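Local coordinates for N-acetyl-beta-D glucosaminidase (Rhizomucor miehei CAU432, PDB 4ZM6), which probably hydrolyses beta-N-acetylglucosaminides with a glycoside hydrolase family 3 domain and transfers acetyl groups from acetyl-CoA to glucosamine with a GCN5-related one, at residues 595-601 and 613-619; 628-632 and 673-679. All blocks are in the same frame, centred on the assembly; numbering follows the deposited sequence.

Contact 1: residues 595-601 and 613-619; sequences VGFVATQ and LMLLMVS. With ACO (acetyl coenzyme *a), chain C.
Two neighbouring antiparallel strands of a beta hairpin meet here, in the central mixed sheet of the GNAT acetyltransferase domain. Strand 595-601 and strand 613-618 run at 176° with axes 4.5 Å apart, in the register G596-V618, F597-M617, V598-L616 and A599-L615. F597 and M617 form a hydrogen-bonded pair, F597 N to M617 O at 2.8 Å and M617 N to F597 O at 3.0 Å; A599 N reaches L615 O at 2.8 Å. At one end the N and OG of S619 both donate to V595 O, each at 2.9 Å. At the other, M614 and L615 both face A599 in a classic beta bulge: M614, with helix-like phi/psi of -69/-40, gives A599 O a weak bond from its N at 3.0 Å, and L615 N gives another at 3.5 Å. As in other GNAT enzymes, the bulged strand diverges from its parallel neighbour 646-649, and acetyl-CoA enters the gap on that side. L616 N donates to the acetyl O of ACO (3.0 Å), V618 N to O9P (2.8 Å), and ACO N4P returns a weak bond to L616 O (3.3 Å), so the cofactor lies along the strand like an extra one. F597 (chi1 t), A599, L615 and M617 share the face under helix 546-561, F597 CE2 touching L615 CD2 at 4.1 Å. V598, L616 and L613 lie on the other, L616 against L631 of helix 627-642; V598 CG2 (chi1 p) sits 4.1 Å from L616 CG and from L613 CD2.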
loop_
_atom_site.group_PDB
_atom_site.type_symbol
_atom_site.label_atom_id
_atom_site.label_comp_id
_atom_site.label_asym_id
_atom_site.label_seq_id
_atom_site.Cartn_x
_atom_site.Cartn_y
_atom_site.Cartn_z
ATOM N N VAL A 595 -12.407 -14.746 -13.928
ATOM C CA VAL A 595 -11.908 -15.713 -14.907
ATOM C C VAL A 595 -10.864 -16.675 -14.339
ATOM O O VAL A 595 -10.715 -17.787 -14.840
ATOM C CB VAL A 595 -11.350 -15.007 -16.162
ATOM C CG1 VAL A 595 -12.488 -14.363 -16.934
ATOM C CG2 VAL A 595 -10.293 -13.966 -15.802
ATOM N N GLY A 596 -10.150 -16.256 -13.300
ATOM C CA GLY A 596 -9.214 -17.138 -12.610
ATOM C C GLY A 596 -9.136 -16.861 -11.121
ATOM O O GLY A 596 -9.526 -15.787 -10.650
ATOM N N PHE A 597 -8.611 -17.835 -10.388
ATOM C CA PHE A 597 -8.494 -17.742 -8.945
ATOM C C PHE A 597 -7.187 -18.374 -8.482
ATOM O O PHE A 597 -6.734 -19.363 -9.052
ATOM C CB PHE A 597 -9.691 -18.449 -8.293
ATOM C CG PHE A 597 -9.559 -18.631 -6.811
ATOM C CD1 PHE A 597 -9.895 -17.609 -5.946
ATOM C CD2 PHE A 597 -9.094 -19.827 -6.285
ATOM C CE1 PHE A 597 -9.770 -17.768 -4.578
ATOM C CE2 PHE A 597 -8.963 -19.994 -4.919
ATOM C CZ PHE A 597 -9.303 -18.962 -4.064
ATOM N N VAL A 598 -6.594 -17.795 -7.442
ATOM C CA VAL A 598 -5.440 -18.392 -6.779
ATOM C C VAL A 598 -5.617 -18.343 -5.255
ATOM O O VAL A 598 -6.072 -17.335 -4.708
ATOM C CB VAL A 598 -4.125 -17.703 -7.209
ATOM C CG1 VAL A 598 -4.065 -16.265 -6.716
ATOM C CG2 VAL A 598 -2.912 -18.484 -6.723
ATOM N N ALA A 599 -5.264 -19.444 -4.587
ATOM C CA ALA A 599 -5.300 -19.538 -3.127
ATOM C C ALA A 599 -3.890 -19.721 -2.597
ATOM O O ALA A 599 -3.031 -20.268 -3.284
ATOM C CB ALA A 599 -6.171 -20.697 -2.695
ATOM N N THR A 600 -3.685 -19.324 -1.346
ATOM C CA THR A 600 -2.353 -19.036 -0.827
ATOM C C THR A 600 -2.357 -18.923 0.702
ATOM O O THR A 600 -3.234 -18.288 1.280
ATOM C CB THR A 600 -1.821 -17.725 -1.457
ATOM O OG1 THR A 600 -1.017 -18.038 -2.593
ATOM C CG2 THR A 600 -0.983 -16.898 -0.485
ATOM N N GLN A 601 -1.366 -19.535 1.342
ATOM C CA GLN A 601 -1.184 -19.419 2.786
ATOM C C GLN A 601 0.299 -19.457 3.140
ATOM O O GLN A 601 1.121 -19.905 2.338
ATOM C CB GLN A 601 -1.977 -20.507 3.536
ATOM C CG GLN A 601 -1.384 -21.912 3.582
ATOM C CD GLN A 601 -2.025 -22.780 4.667
ATOM O OE1 GLN A 601 -2.936 -22.349 5.379
ATOM N NE2 GLN A 601 -1.543 -24.009 4.800
ATOM N N LEU A 613 1.214 -22.592 -2.173
ATOM C CA LEU A 613 0.308 -22.249 -3.258
ATOM C C LEU A 613 -0.779 -23.311 -3.254
ATOM O O LEU A 613 -0.620 -24.385 -3.832
ATOM C CB LEU A 613 1.051 -22.189 -4.596
ATOM C CG LEU A 613 0.398 -21.380 -5.727
ATOM C CD1 LEU A 613 1.344 -21.231 -6.906
ATOM C CD2 LEU A 613 -0.882 -22.025 -6.203
ATOM N N MET A 614 -1.881 -23.000 -2.581
ATOM C CA MET A 614 -2.920 -23.984 -2.295
ATOM C C MET A 614 -3.650 -24.395 -3.564
ATOM O O MET A 614 -3.984 -25.562 -3.753
ATOM C CB MET A 614 -3.934 -23.424 -1.286
ATOM C CG MET A 614 -3.354 -23.061 0.075
ATOM S SD MET A 614 -4.528 -22.138 1.095
ATOM C CE MET A 614 -5.719 -23.421 1.462
ATOM N N LEU A 615 -3.912 -23.424 -4.425
ATOM C CA LEU A 615 -4.671 -23.684 -5.636
ATOM C C LEU A 615 -4.420 -22.578 -6.651
ATOM O O LEU A 615 -4.228 -21.416 -6.278
ATOM C CB LEU A 615 -6.162 -23.777 -5.312
ATOM C CG LEU A 615 -7.096 -24.209 -6.439
ATOM C CD1 LEU A 615 -6.949 -25.692 -6.722
ATOM C CD2 LEU A 615 -8.536 -23.884 -6.082
ATOM N N LEU A 616 -4.394 -22.964 -7.925
ATOM C CA LEU A 616 -4.337 -22.030 -9.039
ATOM C C LEU A 616 -5.229 -22.617 -10.109
ATOM O O LEU A 616 -5.050 -23.768 -10.487
ATOM C CB LEU A 616 -2.907 -21.914 -9.566
ATOM C CG LEU A 616 -2.434 -20.615 -10.239
ATOM C CD1 LEU A 616 -1.392 -20.936 -11.309
ATOM C CD2 LEU A 616 -3.566 -19.797 -10.844
ATOM N N MET A 617 -6.200 -21.846 -10.584
ATOM C CA MET A 617 -7.147 -22.342 -11.584
ATOM C C MET A 617 -7.719 -21.190 -12.396
ATOM O O MET A 617 -7.959 -20.111 -11.852
ATOM C CB MET A 617 -8.285 -23.110 -10.899
ATOM C CG MET A 617 -9.339 -22.218 -10.250
ATOM S SD MET A 617 -10.495 -23.010 -9.109
ATOM C CE MET A 617 -11.023 -24.410 -10.076
ATOM N N VAL A 618 -7.922 -21.417 -13.696
ATOM C CA VAL A 618 -8.615 -20.445 -14.552
ATOM C C VAL A 618 -9.604 -21.167 -15.476
ATOM O O VAL A 618 -9.364 -22.301 -15.895
ATOM C CB VAL A 618 -7.637 -19.521 -15.351
ATOM C CG1 VAL A 618 -6.212 -19.608 -14.815
ATOM C CG2 VAL A 618 -7.633 -19.831 -16.839
ATOM N N SER A 619 -10.707 -20.486 -15.782
ATOM C CA SER A 619 -11.797 -21.040 -16.581
ATOM C C SER A 619 -11.298 -21.525 -17.939
ATOM O O SER A 619 -10.503 -20.828 -18.576
ATOM C CB SER A 619 -12.879 -19.979 -16.805
ATOM O OG SER A 619 -13.103 -19.212 -15.632
HETATM N N1A ACO C . -0.651 -16.225 -27.017
HETATM C C2A ACO C . -0.129 -17.448 -27.272
HETATM N N3A ACO C . 0.173 -18.339 -26.301
HETATM C C4A ACO C . -0.045 -18.056 -24.990
HETATM C C5A ACO C . -0.605 -16.736 -24.642
HETATM C C6A ACO C . -0.911 -15.805 -25.753
HETATM N N6A ACO C . -1.434 -14.582 -25.498
HETATM N N7A ACO C . -0.708 -16.699 -23.310
HETATM C C8A ACO C . -0.252 -17.886 -22.830
HETATM N N9A ACO C . 0.151 -18.695 -23.830
HETATM C C1B ACO C . 0.698 -20.070 -23.655
HETATM C C2B ACO C . 2.224 -20.083 -23.600
HETATM O O2B ACO C . 2.739 -21.119 -24.446
HETATM C C3B ACO C . 2.588 -20.294 -22.138
HETATM O O3B ACO C . 3.757 -21.109 -21.926
HETATM P P3B ACO C . 3.890 -22.717 -22.108
HETATM O O7A ACO C . 3.437 -23.301 -20.786
HETATM O O8A ACO C . 3.045 -23.070 -23.311
HETATM O O9A ACO C . 5.363 -22.892 -22.349
HETATM C C4B ACO C . 1.317 -20.862 -21.510
HETATM O O4B ACO C . 0.230 -20.615 -22.415
HETATM C C5B ACO C . 1.044 -20.237 -20.148
HETATM O O5B ACO C . -0.357 -20.288 -19.920
HETATM P P1A ACO C . -1.144 -19.115 -19.166
HETATM O O1A ACO C . -2.186 -18.589 -20.125
HETATM O O2A ACO C . -0.208 -18.156 -18.482
HETATM O O3A ACO C . -1.801 -20.065 -18.052
HETATM P P2A ACO C . -3.361 -20.413 -18.077
HETATM O O4A ACO C . -4.125 -19.111 -18.006
HETATM O O5A ACO C . -3.645 -21.364 -19.203
HETATM O O6A ACO C . -3.485 -21.205 -16.688
HETATM C CBP ACO C . -3.381 -23.329 -15.526
HETATM C CCP ACO C . -2.666 -22.346 -16.437
HETATM C CDP ACO C . -3.654 -22.677 -14.178
HETATM C CEP ACO C . -2.476 -24.533 -15.313
HETATM C CAP ACO C . -4.683 -23.724 -16.227
HETATM O OAP ACO C . -4.397 -24.646 -17.274
HETATM C C9P ACO C . -5.711 -24.311 -15.302
HETATM O O9P ACO C . -6.571 -23.577 -14.834
HETATM N N8P ACO C . -5.665 -25.616 -15.041
HETATM C C7P ACO C . -6.671 -26.231 -14.197
HETATM C C6P ACO C . -6.288 -27.629 -13.739
HETATM C C5P ACO C . -5.143 -27.699 -12.746
HETATM O O5P ACO C . -4.514 -28.743 -12.749
HETATM N N4P ACO C . -4.865 -26.701 -11.891
HETATM C C3P ACO C . -3.805 -26.809 -10.884
HETATM C C2P ACO C . -4.307 -27.352 -9.541
HETATM S S1P ACO C . -3.005 -27.993 -8.516
HETATM C C ACO C . -2.497 -26.694 -7.615
HETATM O O ACO C . -2.956 -25.583 -7.815
HETATM C CH3 ACO C . -1.459 -26.943 -6.568
#

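Contact 2: residues 628-632 and 673-679. With ACO (acetyl coenzyme *a), chain C.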
loop_
_atom_site.group_PDB
_atom_site.type_symbol
_atom_site.label_atom_id
_atom_site.label_comp_id
_atom_site.label_asym_id
_atom_site.label_seq_id
_atom_site.Cartn_x
_atom_site.Cartn_y
_atom_site.Cartn_z
ATOM N N GLY A 628 -3.340 -17.356 -15.914
ATOM C CA GLY A 628 -2.659 -18.221 -14.953
ATOM C C GLY A 628 -1.358 -17.593 -14.488
ATOM O O GLY A 628 -1.030 -17.609 -13.301
ATOM N N THR A 629 -0.637 -17.011 -15.440
ATOM C CA THR A 629 0.656 -16.399 -15.174
ATOM C C THR A 629 0.520 -15.132 -14.335
ATOM O O THR A 629 1.312 -14.912 -13.419
ATOM C CB THR A 629 1.393 -16.119 -16.497
ATOM O OG1 THR A 629 1.760 -17.372 -17.089
ATOM C CG2 THR A 629 2.648 -15.284 -16.278
ATOM N N LEU A 630 -0.478 -14.307 -14.642
ATOM C CA LEU A 630 -0.783 -13.139 -13.809
ATOM C C LEU A 630 -0.934 -13.515 -12.345
ATOM O O LEU A 630 -0.249 -12.963 -11.479
ATOM C CB LEU A 630 -2.068 -12.454 -14.263
ATOM C CG LEU A 630 -1.870 -11.169 -15.051
ATOM C CD1 LEU A 630 -1.211 -11.432 -16.399
ATOM C CD2 LEU A 630 -3.219 -10.489 -15.231
ATOM N N LEU A 631 -1.841 -14.459 -12.093
ATOM C CA LEU A 631 -2.187 -14.887 -10.738
ATOM C C LEU A 631 -1.001 -15.540 -10.055
ATOM O O LEU A 631 -0.727 -15.281 -8.886
ATOM C CB LEU A 631 -3.366 -15.868 -10.773
ATOM C CG LEU A 631 -4.703 -15.280 -11.227
ATOM C CD1 LEU A 631 -5.731 -16.369 -11.473
ATOM C CD2 LEU A 631 -5.218 -14.271 -10.214
ATOM N N HIS A 632 -0.310 -16.391 -10.802
ATOM C CA HIS A 632 0.866 -17.096 -10.313
ATOM C C HIS A 632 1.945 -16.125 -9.826
ATOM O O HIS A 632 2.550 -16.324 -8.770
ATOM C CB HIS A 632 1.398 -17.982 -11.436
ATOM C CG HIS A 632 2.675 -18.682 -11.110
ATOM N ND1 HIS A 632 3.894 -18.043 -11.122
ATOM C CD2 HIS A 632 2.926 -19.969 -10.788
ATOM C CE1 HIS A 632 4.842 -18.904 -10.807
ATOM N NE2 HIS A 632 4.280 -20.078 -10.602
ATOM N N PHE A 673 3.169 -26.773 -16.715
ATOM C CA PHE A 673 3.048 -25.334 -16.515
ATOM C C PHE A 673 3.957 -24.880 -15.376
ATOM O O PHE A 673 4.731 -23.929 -15.531
ATOM C CB PHE A 673 1.593 -24.952 -16.226
ATOM C CG PHE A 673 1.410 -23.518 -15.815
ATOM C CD1 PHE A 673 1.502 -23.150 -14.485
ATOM C CD2 PHE A 673 1.145 -22.540 -16.760
ATOM C CE1 PHE A 673 1.337 -21.831 -14.107
ATOM C CE2 PHE A 673 0.981 -21.219 -16.387
ATOM C CZ PHE A 673 1.078 -20.863 -15.061
ATOM N N PHE A 674 3.874 -25.582 -14.245
ATOM C CA PHE A 674 4.622 -25.210 -13.042
ATOM C C PHE A 674 6.130 -25.452 -13.153
ATOM O O PHE A 674 6.912 -24.598 -12.737
ATOM C CB PHE A 674 4.058 -25.914 -11.797
ATOM C CG PHE A 674 2.713 -25.390 -11.355
ATOM C CD1 PHE A 674 2.543 -24.053 -11.029
ATOM C CD2 PHE A 674 1.623 -26.236 -11.246
ATOM C CE1 PHE A 674 1.312 -23.568 -10.626
ATOM C CE2 PHE A 674 0.392 -25.758 -10.839
ATOM C CZ PHE A 674 0.234 -24.420 -10.531
ATOM N N SER A 675 6.554 -26.589 -13.703
ATOM C CA SER A 675 7.995 -26.850 -13.852
ATOM C C SER A 675 8.631 -25.843 -14.803
ATOM O O SER A 675 9.727 -25.343 -14.542
ATOM C CB SER A 675 8.278 -28.277 -14.318
ATOM O OG SER A 675 7.310 -28.697 -15.250
ATOM N N LYS A 676 7.914 -25.516 -15.873
ATOM C CA LYS A 676 8.375 -24.530 -16.853
ATOM C C LYS A 676 8.609 -23.130 -16.271
ATOM O O LYS A 676 9.414 -22.372 -16.809
ATOM C CB LYS A 676 7.377 -24.443 -18.006
ATOM C CG LYS A 676 7.931 -23.816 -19.267
ATOM C CD LYS A 676 7.391 -24.544 -20.487
ATOM C CE LYS A 676 8.024 -24.027 -21.766
ATOM N NZ LYS A 676 7.751 -22.577 -21.975
ATOM N N LYS A 677 7.896 -22.792 -15.196
ATOM C CA LYS A 677 8.091 -21.528 -14.474
ATOM C C LYS A 677 9.254 -21.605 -13.488
ATOM O O LYS A 677 9.696 -20.577 -12.977
ATOM C CB LYS A 677 6.832 -21.138 -13.695
ATOM C CG LYS A 677 5.590 -20.928 -14.543
ATOM C CD LYS A 677 5.491 -19.515 -15.083
ATOM C CE LYS A 677 4.201 -19.329 -15.864
ATOM N NZ LYS A 677 4.330 -18.260 -16.891
ATOM N N GLY A 678 9.728 -22.814 -13.196
ATOM C CA GLY A 678 10.889 -22.997 -12.324
ATOM C C GLY A 678 10.684 -23.898 -11.119
ATOM O O GLY A 678 11.637 -24.154 -10.385
ATOM N N TRP A 679 9.457 -24.371 -10.901
ATOM C CA TRP A 679 9.168 -25.273 -9.789
ATOM C C TRP A 679 9.897 -26.593 -9.978
ATOM O O TRP A 679 9.868 -27.160 -11.065
ATOM C CB TRP A 679 7.661 -25.547 -9.674
ATOM C CG TRP A 679 6.850 -24.388 -9.165
ATOM C CD1 TRP A 679 6.287 -23.392 -9.904
ATOM C CD2 TRP A 679 6.507 -24.113 -7.802
ATOM N NE1 TRP A 679 5.623 -22.517 -9.090
ATOM C CE2 TRP A 679 5.738 -22.936 -7.794
ATOM C CE3 TRP A 679 6.781 -24.744 -6.588
ATOM C CZ2 TRP A 679 5.229 -22.378 -6.625
ATOM C CZ3 TRP A 679 6.276 -24.190 -5.424
ATOM C CH2 TRP A 679 5.510 -23.016 -5.452
HETATM N N1A ACO C . -0.651 -16.225 -27.017
HETATM C C2A ACO C . -0.129 -17.448 -27.272
HETATM N N3A ACO C . 0.173 -18.339 -26.301
HETATM C C4A ACO C . -0.045 -18.056 -24.990
HETATM C C5A ACO C . -0.605 -16.736 -24.642
HETATM C C6A ACO C . -0.911 -15.805 -25.753
HETATM N N6A ACO C . -1.434 -14.582 -25.498
HETATM N N7A ACO C . -0.708 -16.699 -23.310
HETATM C C8A ACO C . -0.252 -17.886 -22.830
HETATM N N9A ACO C . 0.151 -18.695 -23.830
HETATM C C1B ACO C . 0.698 -20.070 -23.655
HETATM C C2B ACO C . 2.224 -20.083 -23.600
HETATM O O2B ACO C . 2.739 -21.119 -24.446
HETATM C C3B ACO C . 2.588 -20.294 -22.138
HETATM O O3B ACO C . 3.757 -21.109 -21.926
HETATM P P3B ACO C . 3.890 -22.717 -22.108
HETATM O O7A ACO C . 3.437 -23.301 -20.786
HETATM O O8A ACO C . 3.045 -23.070 -23.311
HETATM O O9A ACO C . 5.363 -22.892 -22.349
HETATM C C4B ACO C . 1.317 -20.862 -21.510
HETATM O O4B ACO C . 0.230 -20.615 -22.415
HETATM C C5B ACO C . 1.044 -20.237 -20.148
HETATM O O5B ACO C . -0.357 -20.288 -19.920
HETATM P P1A ACO C . -1.144 -19.115 -19.166
HETATM O O1A ACO C . -2.186 -18.589 -20.125
HETATM O O2A ACO C . -0.208 -18.156 -18.482
HETATM O O3A ACO C . -1.801 -20.065 -18.052
HETATM P P2A ACO C . -3.361 -20.413 -18.077
HETATM O O4A ACO C . -4.125 -19.111 -18.006
HETATM O O5A ACO C . -3.645 -21.364 -19.203
HETATM O O6A ACO C . -3.485 -21.205 -16.688
HETATM C CBP ACO C . -3.381 -23.329 -15.526
HETATM C CCP ACO C . -2.666 -22.346 -16.437
HETATM C CDP ACO C . -3.654 -22.677 -14.178
HETATM C CEP ACO C . -2.476 -24.533 -15.313
HETATM C CAP ACO C . -4.683 -23.724 -16.227
HETATM O OAP ACO C . -4.397 -24.646 -17.274
HETATM C C9P ACO C . -5.711 -24.311 -15.302
HETATM O O9P ACO C . -6.571 -23.577 -14.834
HETATM N N8P ACO C . -5.665 -25.616 -15.041
HETATM C C7P ACO C . -6.671 -26.231 -14.197
HETATM C C6P ACO C . -6.288 -27.629 -13.739
HETATM C C5P ACO C . -5.143 -27.699 -12.746
HETATM O O5P ACO C . -4.514 -28.743 -12.749
HETATM N N4P ACO C . -4.865 -26.701 -11.891
HETATM C C3P ACO C . -3.805 -26.809 -10.884
HETATM C C2P ACO C . -4.307 -27.352 -9.541
HETATM S S1P ACO C . -3.005 -27.993 -8.516
HETATM C C ACO C . -2.497 -26.694 -7.615
HETATM O O ACO C . -2.956 -25.583 -7.815
HETATM C CH3 ACO C . -1.459 -26.943 -6.568
#
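Helix 628-632 and helix 673-677 cross at -59° with their axes 12.3 Å apart, too far for backbone contact, so long side chains span the gap. The second helix ends in a Schellman motif: G678, at phi 125°, turns the chain so that W679 comes back toward the first helix. W679 NE1 donates to H632 NE2 at 3.2 Å, the two rings meeting rim to rim with planes at 83°, while K677 CG covers one face of the imidazole and F674 CE1 lies at its edge, 3.9 Å from H632 CD2. K677 NZ donates to T629 OG1 at 2.7 Å. That hydroxyl in turn donates to ACO O2A at 2.5 Å, and G628 N binds ACO O4A at 2.8 Å; a CB on G628 would collide with O6A. T629 N adds a weak bond to ACO O2A at 3.3 Å. F673 lays a ring face against ACO CCP, and K676 NZ makes a very short 2.4 Å bond to O9A of the 3'-phosphate. Backbone amides at a helix start holding the pyrophosphate are the signature of the GNAT acetyl-CoA site.

Contact 1 and contact 2, with centres 12 Å apart, hold successive parts of one acetyl-CoA: residues 613-619 take the acetyl group and pantetheine, residues 628-632 the pyrophosphate, and K676 the 3'-phosphate. Strand 608-618 is followed in the chain by helix 627-642, and the loop between them adds the amides of G624 and G626 to the same ligand. The sites also pack on each other. L631 CD1, which takes no part in contact 2, reaches F597 N at 3.4 Å; V618 CG1 lies 3.8 Å from G628 N, and L616 CD1 lies 3.8 Å from F674 CE1. L616 thus binds cofactor through its backbone while its side chain meets both helices of contact 2.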